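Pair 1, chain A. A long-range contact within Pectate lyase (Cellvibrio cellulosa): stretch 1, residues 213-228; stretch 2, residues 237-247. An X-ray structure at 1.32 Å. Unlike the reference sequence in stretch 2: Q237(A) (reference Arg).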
# COMPACT_ATOMS: atom_id res chain seq x y z
N SER A 213 12.43 -9.76 2.95
CA SER A 213 12.61 -9.72 1.52
C SER A 213 12.41 -8.33 1.01
O SER A 213 11.89 -7.47 1.71
CB SER A 213 11.59 -10.62 0.85
OG SER A 213 10.29 -10.28 1.28
N LEU A 214 12.83 -8.10 -0.23
CA LEU A 214 12.28 -6.98 -0.99
C LEU A 214 11.00 -7.43 -1.66
O LEU A 214 10.92 -8.51 -2.25
CB LEU A 214 13.26 -6.52 -2.05
CG LEU A 214 14.60 -6.07 -1.48
CD1 LEU A 214 15.53 -5.73 -2.62
CD2 LEU A 214 14.44 -4.89 -0.58
N SER A 215 10.00 -6.58 -1.56
CA SER A 215 8.68 -6.89 -2.09
C SER A 215 8.51 -6.34 -3.48
O SER A 215 8.44 -5.13 -3.69
CB SER A 215 7.59 -6.29 -1.21
OG SER A 215 6.30 -6.58 -1.75
N GLY A 216 8.39 -7.23 -4.45
CA GLY A 216 8.10 -6.83 -5.80
C GLY A 216 6.70 -6.27 -5.93
O GLY A 216 6.46 -5.40 -6.75
N SER A 217 5.77 -6.77 -5.12
CA SER A 217 4.37 -6.36 -5.20
C SER A 217 4.10 -5.04 -4.51
O SER A 217 3.42 -4.20 -5.05
CB SER A 217 3.50 -7.44 -4.59
OG SER A 217 4.01 -7.83 -3.33
N GLU A 218 4.62 -4.86 -3.31
CA GLU A 218 4.22 -3.70 -2.50
C GLU A 218 5.07 -2.49 -2.75
O GLU A 218 4.67 -1.38 -2.42
CB GLU A 218 4.22 -4.03 -1.00
CG GLU A 218 3.42 -5.27 -0.64
CD GLU A 218 1.95 -5.21 -1.00
OE1 GLU A 218 1.43 -4.15 -1.40
OE2 GLU A 218 1.31 -6.24 -0.84
N SER A 219 6.25 -2.67 -3.32
CA SER A 219 7.14 -1.54 -3.50
C SER A 219 6.63 -0.58 -4.56
O SER A 219 6.97 0.58 -4.53
CB SER A 219 8.54 -2.02 -3.79
OG SER A 219 9.08 -2.62 -2.64
N VAL A 220 5.77 -1.04 -5.46
CA VAL A 220 5.16 -0.19 -6.48
C VAL A 220 4.38 0.94 -5.82
O VAL A 220 4.57 2.12 -6.11
CB VAL A 220 4.21 -0.99 -7.36
CG1 VAL A 220 3.46 -0.09 -8.34
CG2 VAL A 220 4.96 -2.10 -8.09
N GLY A 221 3.50 0.59 -4.89
CA GLY A 221 2.66 1.57 -4.25
C GLY A 221 3.45 2.53 -3.40
O GLY A 221 3.08 3.69 -3.25
N VAL A 222 4.53 2.05 -2.80
CA VAL A 222 5.37 2.93 -1.99
C VAL A 222 5.99 3.99 -2.90
O VAL A 222 5.99 5.18 -2.60
CB VAL A 222 6.48 2.15 -1.27
CG1 VAL A 222 7.36 3.12 -0.49
CG2 VAL A 222 5.89 1.13 -0.32
N LEU A 223 6.53 3.56 -4.03
CA LEU A 223 7.06 4.49 -5.01
C LEU A 223 6.00 5.46 -5.52
O LEU A 223 6.23 6.65 -5.66
CB LEU A 223 7.71 3.75 -6.17
CG LEU A 223 8.97 3.02 -5.76
CD1 LEU A 223 9.42 2.04 -6.85
CD2 LEU A 223 10.12 3.96 -5.44
N ALA A 224 4.82 4.95 -5.78
CA ALA A 224 3.73 5.78 -6.26
C ALA A 224 3.41 6.84 -5.21
O ALA A 224 3.25 8.02 -5.53
CB ALA A 224 2.53 4.94 -6.56
N PHE A 225 3.33 6.45 -3.94
CA PHE A 225 3.13 7.44 -2.89
C PHE A 225 4.25 8.48 -2.86
O PHE A 225 3.99 9.67 -2.78
CB PHE A 225 3.02 6.81 -1.51
CG PHE A 225 3.16 7.82 -0.44
CD1 PHE A 225 2.18 8.77 -0.24
CD2 PHE A 225 4.34 7.92 0.27
CE1 PHE A 225 2.37 9.78 0.69
CE2 PHE A 225 4.53 8.93 1.17
CZ PHE A 225 3.53 9.84 1.39
N LEU A 226 5.49 8.03 -2.91
CA LEU A 226 6.60 8.98 -2.89
C LEU A 226 6.53 9.95 -4.03
O LEU A 226 6.89 11.11 -3.87
CB LEU A 226 7.94 8.28 -2.89
CG LEU A 226 8.32 7.58 -1.60
CD1 LEU A 226 9.64 6.85 -1.85
CD2 LEU A 226 8.45 8.52 -0.41
N MET A 227 6.03 9.50 -5.17
CA MET A 227 5.91 10.32 -6.35
C MET A 227 4.79 11.36 -6.23
O MET A 227 4.72 12.25 -7.08
CB MET A 227 5.74 9.44 -7.58
CG MET A 227 7.02 8.74 -7.92
SD MET A 227 6.88 7.49 -9.18
CE MET A 227 7.18 8.41 -10.67
N THR A 228 3.94 11.27 -5.21
CA THR A 228 2.95 12.32 -4.95
C THR A 228 3.57 13.46 -4.12
O THR A 228 2.95 14.51 -3.99
CB THR A 228 1.70 11.81 -4.19
OG1 THR A 228 2.06 11.49 -2.83
CG2 THR A 228 1.06 10.55 -4.82
N GLN A 237 15.98 10.91 -5.35
CA GLN A 237 16.95 9.85 -5.32
C GLN A 237 16.31 8.51 -4.92
O GLN A 237 16.58 7.48 -5.52
CB GLN A 237 18.05 10.17 -4.31
CG GLN A 237 19.03 9.01 -4.18
CD GLN A 237 20.15 9.27 -3.22
OE1 GLN A 237 21.26 9.58 -3.64
NE2 GLN A 237 19.88 9.15 -1.93
N ALA A 238 15.47 8.55 -3.90
CA ALA A 238 14.80 7.33 -3.42
C ALA A 238 13.93 6.73 -4.51
O ALA A 238 13.90 5.53 -4.71
CB ALA A 238 13.95 7.63 -2.19
N VAL A 239 13.15 7.57 -5.17
CA VAL A 239 12.25 7.11 -6.19
C VAL A 239 13.03 6.58 -7.36
O VAL A 239 12.74 5.52 -7.87
CB VAL A 239 11.28 8.19 -6.64
CG1 VAL A 239 10.45 7.71 -7.83
CG2 VAL A 239 10.38 8.59 -5.50
N ARG A 240 14.01 7.33 -7.82
CA ARG A 240 14.82 6.87 -8.95
C ARG A 240 15.49 5.56 -8.63
O ARG A 240 15.57 4.68 -9.48
CB ARG A 240 15.86 7.90 -9.34
CG ARG A 240 15.29 9.08 -10.05
CD ARG A 240 16.37 10.08 -10.40
NE ARG A 240 15.88 11.20 -11.18
CZ ARG A 240 15.69 11.20 -12.48
NH1 ARG A 240 15.93 10.10 -13.20
NH2 ARG A 240 15.24 12.29 -13.08
N ALA A 241 15.94 5.37 -7.39
CA ALA A 241 16.59 4.12 -7.03
C ALA A 241 15.58 2.98 -7.04
O ALA A 241 15.86 1.89 -7.51
CB ALA A 241 17.22 4.21 -5.68
N GLY A 242 14.39 3.21 -6.52
CA GLY A 242 13.38 2.16 -6.51
C GLY A 242 12.92 1.78 -7.91
O GLY A 242 12.73 0.60 -8.24
N VAL A 243 12.74 2.77 -8.75
CA VAL A 243 12.35 2.53 -10.12
C VAL A 243 13.47 1.80 -10.86
O VAL A 243 13.22 0.87 -11.63
CB VAL A 243 12.00 3.84 -10.84
CG1 VAL A 243 11.90 3.63 -12.34
CG2 VAL A 243 10.71 4.41 -10.26
N ALA A 244 14.71 2.19 -10.62
CA ALA A 244 15.85 1.52 -11.23
C ALA A 244 15.90 0.05 -10.81
O ALA A 244 16.24 -0.81 -11.59
CB ALA A 244 17.13 2.21 -10.87
N TRP A 245 15.56 -0.22 -9.56
CA TRP A 245 15.52 -1.59 -9.08
C TRP A 245 14.48 -2.37 -9.85
O TRP A 245 14.75 -3.47 -10.30
CB TRP A 245 15.27 -1.62 -7.57
CG TRP A 245 15.19 -2.98 -7.00
CD1 TRP A 245 16.21 -3.75 -6.55
CD2 TRP A 245 14.00 -3.74 -6.82
NE1 TRP A 245 15.74 -4.95 -6.11
CE2 TRP A 245 14.37 -4.97 -6.24
CE3 TRP A 245 12.65 -3.50 -7.07
CZ2 TRP A 245 13.46 -5.95 -5.92
CZ3 TRP A 245 11.74 -4.47 -6.75
CH2 TRP A 245 12.14 -5.67 -6.18
N PHE A 246 13.30 -1.82 -10.02
CA PHE A 246 12.25 -2.51 -10.74
C PHE A 246 12.66 -2.76 -12.18
O PHE A 246 12.34 -3.78 -12.78
CB PHE A 246 10.95 -1.72 -10.72
CG PHE A 246 10.06 -2.10 -9.59
CD1 PHE A 246 9.34 -3.27 -9.65
CD2 PHE A 246 9.95 -1.31 -8.46
CE1 PHE A 246 8.54 -3.66 -8.62
CE2 PHE A 246 9.13 -1.69 -7.44
CZ PHE A 246 8.43 -2.86 -7.50
N ASN A 247 13.39 -1.79 -12.73
CA ASN A 247 13.78 -1.80 -14.14
C ASN A 247 15.11 -2.45 -14.39
O ASN A 247 15.65 -2.31 -15.48
CB ASN A 247 13.78 -0.38 -14.68
CG ASN A 247 13.81 -0.33 -16.17
OD1 ASN A 247 13.10 -1.05 -16.83
ND2 ASN A 247 14.63 0.56 -16.71

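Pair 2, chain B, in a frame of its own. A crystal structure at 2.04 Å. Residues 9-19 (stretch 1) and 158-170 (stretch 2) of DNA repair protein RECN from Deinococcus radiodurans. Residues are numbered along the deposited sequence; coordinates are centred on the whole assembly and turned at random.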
# COMPACT_ATOMS: atom_id res chain seq x y z
N GLU B 9 -36.49 -31.34 55.72
CA GLU B 9 -35.72 -30.10 55.58
C GLU B 9 -34.27 -30.28 56.02
O GLU B 9 -33.35 -29.72 55.41
CB GLU B 9 -36.38 -28.96 56.35
CG GLU B 9 -37.65 -28.44 55.72
CD GLU B 9 -38.37 -27.43 56.59
OE1 GLU B 9 -37.94 -27.24 57.75
OE2 GLU B 9 -39.36 -26.83 56.13
N ARG B 10 -34.06 -31.05 57.07
CA ARG B 10 -32.71 -31.32 57.55
C ARG B 10 -31.92 -32.13 56.53
O ARG B 10 -30.74 -31.88 56.30
CB ARG B 10 -32.74 -32.05 58.89
CG ARG B 10 -31.36 -32.26 59.49
CD ARG B 10 -31.37 -33.35 60.57
NE ARG B 10 -32.36 -33.11 61.60
CZ ARG B 10 -33.07 -34.06 62.21
NH1 ARG B 10 -32.89 -35.33 61.88
NH2 ARG B 10 -33.95 -33.74 63.14
N ALA B 11 -32.58 -33.12 55.93
CA ALA B 11 -31.94 -33.97 54.93
C ALA B 11 -31.46 -33.12 53.75
O ALA B 11 -30.34 -33.29 53.27
CB ALA B 11 -32.90 -35.06 54.45
N ARG B 12 -32.31 -32.20 53.31
CA ARG B 12 -31.96 -31.33 52.19
C ARG B 12 -30.84 -30.37 52.58
O ARG B 12 -29.98 -30.06 51.77
CB ARG B 12 -33.19 -30.59 51.66
CG ARG B 12 -34.26 -31.51 51.04
CD ARG B 12 -35.30 -30.75 50.22
NE ARG B 12 -35.90 -29.65 50.96
CZ ARG B 12 -37.00 -29.76 51.70
NH1 ARG B 12 -37.64 -30.92 51.81
NH2 ARG B 12 -37.47 -28.69 52.34
N GLN B 13 -30.86 -29.89 53.82
CA GLN B 13 -29.83 -28.97 54.27
C GLN B 13 -28.47 -29.66 54.32
O GLN B 13 -27.44 -29.06 53.99
CB GLN B 13 -30.18 -28.37 55.63
CG GLN B 13 -29.18 -27.33 56.12
CD GLN B 13 -29.24 -26.03 55.33
OE1 GLN B 13 -28.44 -25.12 55.55
NE2 GLN B 13 -30.20 -25.94 54.42
N ILE B 14 -28.46 -30.93 54.72
CA ILE B 14 -27.24 -31.73 54.71
C ILE B 14 -26.64 -31.83 53.30
O ILE B 14 -25.43 -31.69 53.14
CB ILE B 14 -27.48 -33.15 55.28
CG1 ILE B 14 -27.70 -33.06 56.79
CG2 ILE B 14 -26.31 -34.08 54.96
CD1 ILE B 14 -28.11 -34.38 57.45
N ASP B 15 -27.48 -32.07 52.29
CA ASP B 15 -27.02 -32.15 50.91
C ASP B 15 -26.47 -30.81 50.42
O ASP B 15 -25.45 -30.76 49.74
CB ASP B 15 -28.15 -32.59 49.97
CG ASP B 15 -28.46 -34.07 50.07
OD1 ASP B 15 -27.60 -34.83 50.55
OD2 ASP B 15 -29.57 -34.48 49.66
N LEU B 16 -27.18 -29.74 50.76
CA LEU B 16 -26.75 -28.39 50.41
C LEU B 16 -25.34 -28.09 50.92
O LEU B 16 -24.46 -27.69 50.16
CB LEU B 16 -27.74 -27.37 50.99
CG LEU B 16 -27.39 -25.88 50.90
CD1 LEU B 16 -27.15 -25.47 49.46
CD2 LEU B 16 -28.50 -25.05 51.52
N LEU B 17 -25.14 -28.30 52.21
CA LEU B 17 -23.87 -27.96 52.84
C LEU B 17 -22.74 -28.85 52.34
O LEU B 17 -21.63 -28.38 52.06
CB LEU B 17 -23.99 -28.05 54.36
CG LEU B 17 -25.02 -27.11 55.00
CD1 LEU B 17 -25.35 -27.56 56.43
CD2 LEU B 17 -24.52 -25.67 54.97
N ALA B 18 -23.02 -30.15 52.21
CA ALA B 18 -22.02 -31.08 51.72
C ALA B 18 -21.53 -30.66 50.33
O ALA B 18 -20.34 -30.72 50.04
CB ALA B 18 -22.57 -32.50 51.68
N PHE B 19 -22.46 -30.21 49.50
CA PHE B 19 -22.15 -29.77 48.14
C PHE B 19 -21.30 -28.51 48.14
O PHE B 19 -20.36 -28.37 47.35
CB PHE B 19 -23.45 -29.53 47.34
CG PHE B 19 -23.23 -28.83 46.03
CD1 PHE B 19 -23.12 -27.45 45.98
CD2 PHE B 19 -23.13 -29.55 44.85
CE1 PHE B 19 -22.92 -26.79 44.78
CE2 PHE B 19 -22.93 -28.90 43.64
CZ PHE B 19 -22.82 -27.52 43.61
N GLU B 158 -21.56 -26.59 60.53
CA GLU B 158 -23.01 -26.72 60.55
C GLU B 158 -23.41 -28.13 60.08
O GLU B 158 -24.28 -28.77 60.67
CB GLU B 158 -23.65 -25.65 59.67
CG GLU B 158 -25.16 -25.62 59.76
CD GLU B 158 -25.79 -24.68 58.75
OE1 GLU B 158 -25.05 -23.87 58.15
OE2 GLU B 158 -27.02 -24.75 58.56
N LEU B 159 -22.76 -28.61 59.04
CA LEU B 159 -23.01 -29.94 58.50
C LEU B 159 -22.79 -31.04 59.55
O LEU B 159 -23.57 -31.99 59.63
CB LEU B 159 -22.11 -30.19 57.28
CG LEU B 159 -22.08 -31.59 56.68
CD1 LEU B 159 -23.47 -32.02 56.23
CD2 LEU B 159 -21.09 -31.65 55.53
N ALA B 160 -21.73 -30.92 60.34
CA ALA B 160 -21.45 -31.92 61.36
C ALA B 160 -22.55 -31.98 62.41
O ALA B 160 -22.92 -33.06 62.88
CB ALA B 160 -20.10 -31.66 62.01
N GLY B 161 -23.08 -30.82 62.79
CA GLY B 161 -24.13 -30.75 63.79
C GLY B 161 -25.40 -31.42 63.30
O GLY B 161 -26.11 -32.08 64.06
N LEU B 162 -25.70 -31.24 62.02
CA LEU B 162 -26.91 -31.83 61.44
C LEU B 162 -26.81 -33.35 61.33
O LEU B 162 -27.76 -34.07 61.64
CB LEU B 162 -27.21 -31.21 60.07
CG LEU B 162 -27.66 -29.75 60.13
CD1 LEU B 162 -28.00 -29.23 58.74
CD2 LEU B 162 -28.85 -29.59 61.06
N GLU B 163 -25.65 -33.83 60.91
CA GLU B 163 -25.41 -35.27 60.82
C GLU B 163 -25.54 -35.93 62.19
O GLU B 163 -26.06 -37.03 62.31
CB GLU B 163 -24.04 -35.54 60.21
CG GLU B 163 -23.91 -35.07 58.77
CD GLU B 163 -22.54 -35.32 58.19
OE1 GLU B 163 -21.56 -35.36 58.97
OE2 GLU B 163 -22.43 -35.48 56.96
N GLU B 164 -25.05 -35.24 63.22
CA GLU B 164 -25.15 -35.77 64.58
C GLU B 164 -26.61 -35.82 65.05
O GLU B 164 -27.01 -36.77 65.72
CB GLU B 164 -24.32 -34.93 65.55
CG GLU B 164 -24.34 -35.45 66.98
CD GLU B 164 -23.56 -34.57 67.94
OE1 GLU B 164 -22.32 -34.64 67.93
OE2 GLU B 164 -24.20 -33.82 68.70
N ASP B 165 -27.38 -34.80 64.70
CA ASP B 165 -28.79 -34.75 65.07
C ASP B 165 -29.54 -35.93 64.46
O ASP B 165 -30.42 -36.51 65.09
CB ASP B 165 -29.43 -33.43 64.62
CG ASP B 165 -28.84 -32.22 65.31
OD1 ASP B 165 -28.36 -32.36 66.45
OD2 ASP B 165 -28.85 -31.13 64.70
N GLU B 166 -29.18 -36.27 63.23
CA GLU B 166 -29.81 -37.40 62.55
C GLU B 166 -29.48 -38.72 63.24
O GLU B 166 -30.36 -39.54 63.46
CB GLU B 166 -29.40 -37.46 61.08
CG GLU B 166 -30.34 -36.72 60.16
CD GLU B 166 -30.02 -36.95 58.70
OE1 GLU B 166 -28.89 -37.40 58.40
OE2 GLU B 166 -30.89 -36.68 57.84
N ARG B 167 -28.21 -38.91 63.58
CA ARG B 167 -27.81 -40.12 64.30
C ARG B 167 -28.48 -40.19 65.67
O ARG B 167 -28.89 -41.27 66.11
CB ARG B 167 -26.28 -40.21 64.41
CG ARG B 167 -25.63 -40.88 63.21
CD ARG B 167 -24.12 -41.01 63.36
NE ARG B 167 -23.43 -39.75 63.12
CZ ARG B 167 -23.09 -38.89 64.08
NH1 ARG B 167 -23.36 -39.17 65.35
NH2 ARG B 167 -22.47 -37.76 63.77
N ASP B 168 -28.60 -39.05 66.33
CA ASP B 168 -29.29 -39.00 67.62
C ASP B 168 -30.77 -39.32 67.46
O ASP B 168 -31.39 -39.91 68.35
CB ASP B 168 -29.11 -37.63 68.28
CG ASP B 168 -27.74 -37.45 68.91
OD1 ASP B 168 -26.96 -38.43 68.93
OD2 ASP B 168 -27.44 -36.34 69.39
N ALA B 169 -31.34 -38.94 66.32
CA ALA B 169 -32.77 -39.12 66.07
C ALA B 169 -33.17 -40.60 66.01
O ALA B 169 -34.27 -40.97 66.42
CB ALA B 169 -33.17 -38.40 64.79
N GLY B 170 -32.27 -41.43 65.50
CA GLY B 170 -32.56 -42.85 65.33
C GLY B 170 -31.90 -43.73 66.37
O GLY B 170 -31.48 -44.85 66.07

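The sharpest difference between the two pairs lies at one position of the second helix, where pair 1 has G242(A) and pair 2 has L162(B), their CA atoms 0.3 Å apart after superposition. In pair 1 the absence of a side chain makes room for L223(A): an ideal CB on G242(A) would lie 2.5 Å from L223(A) CD2, a clash. In pair 2 the same position carries a leucine that points toward the first helix and sits as a knob among R10(B), Q13(B), I14(B) and L17(B).

The backbones that carry these solutions are nearly the same. Over 14 central residues they superpose with an RMSD of 0.4 Å, and in each pair two helices run roughly antiparallel, at 151° with a closest axial approach of 9.8 Å in pair 1 and at 147° and 9.6 Å in pair 2. The register agrees as well: L223(A) CA lies 5.9 Å from V239(A) CA, and I14(B) CA, at the matching position, lies 6.0 Å from L159(B) CA.

L223(A) and I14(B) are both knobs, but they fill their holes differently. L223(A) points toward the second helix and reaches its backbone, with CD1 3.7 Å from G242(A) C and CD2 3.9 Å from V239(A) CA. The CA-to-CB bond of I14(B) points sideways, though the end of the side chain comes nearer; its CG1 packs 3.8 Å from L162(B) CB, against the side chain that pair 1 lacks.

One turn further along, L226(A) and L17(B) match in identity and nearly in place, their side-chain centres 0.8 Å apart. L226(A) CB packs 3.6 Å from V239(A) CG2, and L17(B) CB lies 4.1 Å from CB of the matching L159(B); L17(B) CD1 also meets L162(B) CD1 at 3.9 Å, a contact for which G242(A) has no side chain.

The chemistry also differs toward the other end of the contact. In pair 1, F246(A) contributes an aromatic ring whose edge meets L223(A), with F246(A) CD2 3.8 Å from L223(A) CD1, and S219(A), with F246(A) CE2 3.7 Å from S219(A) CB. Its match, E166(B), instead brings OE1 to 3.3 Å from I14(B) CD1, while its CG lies 3.4 Å from R10(B) NH1, at the edge of the guanidinium. R10(B) takes the place of S219(A) and, far longer, sits as a knob among L162(B), D165(B), E166(B) and A169(B).

Neither interface contains a clear hydrogen bond between its stretches, and the buried areas are similar, 544 and 585 Å².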